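Local coordinates for protein endo-beta-mannanase (Rhizomucor miehei, PDB 4QP0) that probably hydrolyses internal beta-1,4-mannosidic linkages in mannans, galactomannans and glucomannans, as a secreted fungal glycoside hydrolase of family 5, at residues W270-Q273 with W274-H278. Sequence-based numbering, arbitrary orientation.
Sequences WSVQ and WIKDH
Trp274 lays its indole beside that of Trp270, one helical turn earlier. In both residues CG is anti to the backbone nitrogen, which sends the two side chains out in the same direction. Their planes lie 15° apart, but the offset is so large that little of one ring lies over the other: CH2 of Trp270 sits over the rim of one Trp274 face, 3.6 Å from CE3 of Trp274. Tryptophan suits both places because a broad apolar face comes with an N-H for a more distant acceptor; NE1 of Trp270 bonds to Asp230, NE1 of Trp274 to the carbonyl of His256. Ile275, whose backbone N bonds to Ser271 O at 3.1 Å, is branched and apolar, fit for the buried side against Leu257 and Thr312. This is the first part of the helix in a beta-alpha-beta unit of the TIM barrel, running between parallel strands 253-257 and 289-294. The backbone N-H of Lys276 points nearly straight (168°) at Val272 O. Its long aliphatic stem brings CD to 3.7 Å from CG1 of Val272, while bends at chi3 and chi4 turn charged NZ toward a water that weakly links it to Gln273 OE1. Asp277 N bonds to Gln273 O at 2.9 Å. Its carboxylate serves two partners: NE2 of Gln273 donates a bent hydrogen bond to OD1 of Asp277, 3.2 Å long, from above the carboxylate plane, and OD2 bonds to the Tyr233 hydroxyl.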
ATOM      1  N   TRP A 270      16.979 -10.780 -12.171  1.00 32.04           N
ATOM      2  CA  TRP A 270      16.246 -11.087 -10.932  1.00 30.81           C
ATOM      3  C   TRP A 270      14.925 -10.379 -10.842  1.00 30.23           C
ATOM      4  O   TRP A 270      13.934 -10.959 -10.387  1.00 30.90           O
ATOM      5  CB  TRP A 270      17.099 -10.768  -9.709  1.00 30.25           C
ATOM      6  CG  TRP A 270      16.522 -11.264  -8.398  1.00 30.58           C
ATOM      7  CD1 TRP A 270      16.813 -12.459  -7.737  1.00 30.01           C
ATOM      8  CD2 TRP A 270      15.542 -10.581  -7.536  1.00 29.42           C
ATOM      9  NE1 TRP A 270      16.100 -12.559  -6.565  1.00 30.05           N
ATOM     10  CE2 TRP A 270      15.320 -11.471  -6.382  1.00 29.84           C
ATOM     11  CE3 TRP A 270      14.854  -9.374  -7.601  1.00 29.31           C
ATOM     12  CZ2 TRP A 270      14.443 -11.142  -5.356  1.00 28.77           C
ATOM     13  CZ3 TRP A 270      13.971  -9.053  -6.557  1.00 28.98           C
ATOM     14  CH2 TRP A 270      13.771  -9.919  -5.466  1.00 29.33           C
ATOM     15  N   SER A 271      14.900  -9.127 -11.294  1.00 28.75           N
ATOM     16  CA  SER A 271      13.725  -8.277 -11.180  1.00 28.30           C
ATOM     17  C   SER A 271      12.616  -8.694 -12.134  1.00 28.61           C
ATOM     18  O   SER A 271      11.452  -8.750 -11.739  1.00 28.47           O
ATOM     19  CB  SER A 271      14.098  -6.807 -11.402  1.00 28.29           C
ATOM     20  OG  SER A 271      14.830  -6.292 -10.301  1.00 28.32           O
ATOM     21  N   VAL A 272      12.976  -8.972 -13.386  1.00 28.00           N
ATOM     22  CA  VAL A 272      12.022  -9.496 -14.341  1.00 27.37           C
ATOM     23  C   VAL A 272      11.485 -10.826 -13.830  1.00 26.63           C
ATOM     24  O   VAL A 272      10.282 -11.059 -13.838  1.00 27.32           O
ATOM     25  CB  VAL A 272      12.650  -9.703 -15.728  1.00 27.49           C
ATOM     26  CG1 VAL A 272      11.697 -10.472 -16.628  1.00 27.43           C
ATOM     27  CG2 VAL A 272      13.016  -8.369 -16.357  1.00 28.60           C
ATOM     28  N   GLN A 273      12.379 -11.703 -13.392  1.00 27.11           N
ATOM     29  CA  GLN A 273      11.958 -12.982 -12.805  1.00 28.01           C
ATOM     30  C   GLN A 273      11.016 -12.788 -11.610  1.00 26.99           C
ATOM     31  O   GLN A 273      10.105 -13.583 -11.406  1.00 27.96           O
ATOM     32  CB  GLN A 273      13.169 -13.837 -12.407  1.00 28.96           C
ATOM     33  CG  GLN A 273      12.812 -15.226 -11.901  1.00 30.45           C
ATOM     34  CD  GLN A 273      12.527 -16.195 -13.033  1.00 30.68           C
ATOM     35  OE1 GLN A 273      13.450 -16.646 -13.708  1.00 32.62           O
ATOM     36  NE2 GLN A 273      11.255 -16.539 -13.230  1.00 29.86           N
ATOM     37  N   TRP A 274      11.231 -11.723 -10.846  1.00 26.19           N
ATOM     38  CA  TRP A 274      10.421 -11.408  -9.663  1.00 26.68           C
ATOM     39  C   TRP A 274       8.990 -11.084 -10.017  1.00 26.98           C
ATOM     40  O   TRP A 274       8.054 -11.548  -9.339  1.00 25.33           O
ATOM     41  CB  TRP A 274      11.067 -10.239  -8.932  1.00 26.87           C
ATOM     42  CG  TRP A 274      10.406  -9.775  -7.653  1.00 26.00           C
ATOM     43  CD1 TRP A 274       9.822  -8.538  -7.408  1.00 25.65           C
ATOM     44  CD2 TRP A 274      10.293 -10.504  -6.382  1.00 25.46           C
ATOM     45  NE1 TRP A 274       9.359  -8.459  -6.117  1.00 25.10           N
ATOM     46  CE2 TRP A 274       9.603  -9.601  -5.450  1.00 25.66           C
ATOM     47  CE3 TRP A 274      10.670 -11.762  -5.942  1.00 26.10           C
ATOM     48  CZ2 TRP A 274       9.314  -9.970  -4.139  1.00 25.52           C
ATOM     49  CZ3 TRP A 274      10.376 -12.122  -4.612  1.00 26.13           C
ATOM     50  CH2 TRP A 274       9.711 -11.245  -3.740  1.00 25.66           C
ATOM     51  N   ILE A 275       8.810 -10.286 -11.077  1.00 25.79           N
ATOM     52  CA  ILE A 275       7.483  -9.929 -11.590  1.00 26.33           C
ATOM     53  C   ILE A 275       6.780 -11.177 -12.126  1.00 27.41           C
ATOM     54  O   ILE A 275       5.679 -11.513 -11.684  1.00 27.21           O
ATOM     55  CB  ILE A 275       7.557  -8.840 -12.702  1.00 26.94           C
ATOM     56  CG1 ILE A 275       8.141  -7.537 -12.149  1.00 26.30           C
ATOM     57  CG2 ILE A 275       6.184  -8.579 -13.318  1.00 26.46           C
ATOM     58  CD1 ILE A 275       8.829  -6.680 -13.188  1.00 25.63           C
ATOM     59  N   LYS A 276       7.424 -11.855 -13.079  1.00 29.35           N
ATOM     60  CA  LYS A 276       6.911 -13.103 -13.656  1.00 29.24           C
ATOM     61  C   LYS A 276       6.433 -14.057 -12.554  1.00 28.84           C
ATOM     62  O   LYS A 276       5.343 -14.626 -12.652  1.00 28.11           O
ATOM     63  CB  LYS A 276       7.982 -13.783 -14.516  1.00 29.96           C
ATOM     64  CG  LYS A 276       8.280 -13.090 -15.836  1.00 32.29           C
ATOM     65  CD  LYS A 276       9.601 -13.545 -16.437  1.00 33.93           C
ATOM     66  CE  LYS A 276       9.448 -14.686 -17.428  1.00 35.16           C
ATOM     67  NZ  LYS A 276       9.566 -16.024 -16.790  1.00 36.31           N
ATOM     68  N   ASP A 277       7.250 -14.219 -11.511  1.00 29.09           N
ATOM     69  CA  ASP A 277       6.904 -15.090 -10.371  1.00 28.98           C
ATOM     70  C   ASP A 277       5.612 -14.683  -9.666  1.00 27.60           C
ATOM     71  O   ASP A 277       4.832 -15.541  -9.269  1.00 29.14           O
ATOM     72  CB  ASP A 277       8.057 -15.188  -9.366  1.00 29.59           C
ATOM     73  CG  ASP A 277       9.227 -16.023  -9.888  1.00 31.29           C
ATOM     74  OD1 ASP A 277       9.049 -16.759 -10.892  1.00 31.42           O
ATOM     75  OD2 ASP A 277      10.333 -15.935  -9.298  1.00 31.77           O
ATOM     76  N   HIS A 278       5.382 -13.384  -9.518  1.00 26.50           N
ATOM     77  CA  HIS A 278       4.122 -12.908  -8.949  1.00 26.85           C
ATOM     78  C   HIS A 278       2.961 -12.949  -9.914  1.00 26.15           C
ATOM     79  O   HIS A 278       1.831 -13.212  -9.499  1.00 26.45           O
ATOM     80  CB  HIS A 278       4.290 -11.530  -8.321  1.00 27.44           C
ATOM     81  CG  HIS A 278       5.224 -11.521  -7.133  1.00 27.92           C
ATOM     82  ND1 HIS A 278       4.787 -11.621  -5.871  1.00 28.59           N
ATOM     83  CD2 HIS A 278       6.610 -11.440  -7.064  1.00 27.59           C
ATOM     84  CE1 HIS A 278       5.838 -11.603  -5.031  1.00 28.01           C
ATOM     85  NE2 HIS A 278       6.952 -11.494  -5.766  1.00 28.26           N
TER
HETATM   86  O   HOH W   1      12.644 -15.042 -15.946  1.00 31.63           O